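Local coordinates for protein enoyl-CoA hydratase carB homologue (Streptomyces cattleya, PDB 5O34) that probably acts as a crotonase-family lyase, related to the carbapenem enzyme CarB, in the biosynthesis of the antibiotic thienamycin, at residues Val90-Leu95 and Pro141-Ile146. Sequence-based numbering, arbitrary orientation.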
# COMPACT_ATOMS: atom_id res chain seq x y z
N VAL A 90 -19.36 -8.67 24.37
CA VAL A 90 -18.40 -7.69 23.83
C VAL A 90 -18.51 -7.66 22.29
O VAL A 90 -18.45 -8.71 21.64
CB VAL A 90 -16.95 -8.01 24.30
CG1 VAL A 90 -15.92 -7.07 23.66
CG2 VAL A 90 -16.84 -7.96 25.82
N ARG A 91 -18.68 -6.46 21.72
CA ARG A 91 -18.77 -6.26 20.27
C ARG A 91 -17.66 -5.34 19.73
O ARG A 91 -17.32 -5.44 18.55
CB ARG A 91 -20.16 -5.81 19.84
CG ARG A 91 -21.12 -6.99 19.70
CD ARG A 91 -22.55 -6.62 19.32
NE ARG A 91 -23.14 -5.60 20.20
CZ ARG A 91 -23.57 -5.82 21.45
NH1 ARG A 91 -23.46 -7.02 22.00
NH2 ARG A 91 -24.09 -4.83 22.15
N CYS A 92 -17.07 -4.51 20.61
CA CYS A 92 -15.96 -3.62 20.27
C CYS A 92 -15.02 -3.44 21.45
O CYS A 92 -15.46 -3.41 22.59
CB CYS A 92 -16.46 -2.27 19.74
SG CYS A 92 -15.22 -1.35 18.78
N VAL A 93 -13.71 -3.31 21.15
CA VAL A 93 -12.63 -3.12 22.13
C VAL A 93 -11.96 -1.75 21.91
O VAL A 93 -11.71 -1.38 20.76
CB VAL A 93 -11.57 -4.25 22.04
CG1 VAL A 93 -10.50 -4.12 23.11
CG2 VAL A 93 -12.22 -5.64 22.08
N VAL A 94 -11.67 -1.02 23.00
CA VAL A 94 -10.98 0.27 22.96
C VAL A 94 -9.72 0.15 23.82
O VAL A 94 -9.82 -0.04 25.03
CB VAL A 94 -11.87 1.48 23.39
CG1 VAL A 94 -11.09 2.79 23.36
CG2 VAL A 94 -13.11 1.59 22.51
N LEU A 95 -8.54 0.23 23.18
CA LEU A 95 -7.23 0.24 23.82
C LEU A 95 -6.89 1.70 24.04
O LEU A 95 -6.91 2.50 23.10
CB LEU A 95 -6.18 -0.42 22.93
CG LEU A 95 -5.72 -1.82 23.31
CD1 LEU A 95 -4.70 -2.33 22.31
CD2 LEU A 95 -5.13 -1.85 24.73
N PRO A 141 -13.48 -5.89 16.49
CA PRO A 141 -12.66 -4.72 16.11
C PRO A 141 -12.04 -4.08 17.34
O PRO A 141 -12.63 -4.10 18.42
CB PRO A 141 -13.67 -3.77 15.46
CG PRO A 141 -14.85 -4.59 15.18
CD PRO A 141 -14.91 -5.62 16.25
N VAL A 142 -10.83 -3.54 17.17
CA VAL A 142 -10.07 -2.91 18.24
C VAL A 142 -9.75 -1.47 17.83
O VAL A 142 -9.23 -1.25 16.74
CB VAL A 142 -8.78 -3.71 18.59
CG1 VAL A 142 -8.11 -3.16 19.84
CG2 VAL A 142 -9.08 -5.20 18.75
N ILE A 143 -10.06 -0.51 18.71
CA ILE A 143 -9.79 0.91 18.50
C ILE A 143 -8.65 1.32 19.41
O ILE A 143 -8.75 1.12 20.60
CB ILE A 143 -11.04 1.80 18.75
CG1 ILE A 143 -12.20 1.43 17.81
CG2 ILE A 143 -10.70 3.30 18.67
CD1 ILE A 143 -13.55 1.96 18.29
N ALA A 144 -7.59 1.92 18.86
CA ALA A 144 -6.49 2.44 19.66
C ALA A 144 -6.71 3.95 19.81
O ALA A 144 -6.98 4.63 18.82
CB ALA A 144 -5.16 2.15 19.00
N ALA A 145 -6.69 4.46 21.06
CA ALA A 145 -6.89 5.88 21.37
C ALA A 145 -5.58 6.43 21.94
O ALA A 145 -5.15 6.06 23.03
CB ALA A 145 -8.03 6.06 22.34
N ILE A 146 -4.89 7.25 21.12
CA ILE A 146 -3.56 7.80 21.37
C ILE A 146 -3.62 9.30 21.74
O ILE A 146 -4.09 10.12 20.95
CB ILE A 146 -2.63 7.47 20.15
CG1 ILE A 146 -2.78 5.98 19.73
CG2 ILE A 146 -1.17 7.82 20.43
CD1 ILE A 146 -2.15 5.54 18.36
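Ile143 and Leu95 dominate the pairing of two neighbouring parallel strands, 92-95 and 142-146, in the central sheet of the crotonase fold, joined by a beta-alpha-beta crossover that includes helix 120-137. The backbone of Ile143 is gripped at both ends by strand 92-95: its N-H gives a hydrogen bond to Val93 O, N to O 2.8 Å, and its O accepts the N-H of Leu95, N to O 2.7 Å. Pro141 extends the ladder at its start, where its O accepts Val93 N at 3.0 Å; at the far end Leu95 O accepts Ala145 N at 2.8 Å. Side chains alternate between the two faces of the sheet. On one, Val93 and Val142 stand side by side with CG1 atoms 4.2 Å apart, and Leu95 CD1 comes to 4.3 Å from Val142 CG1; helix 71-86 packs over this layer through Leu77, Met81 and Leu84. The other face carries Val94 and Ile143 beneath helix 229-242, with Ile240 against Ile143, Cys92 and Pro141. There Ile143 CG1 lies anti to its carbonyl carbon (chi1 -60°), and the side chain, extended at chi2 162°, brings CD1 to 3.7 Å from Cys92 SG.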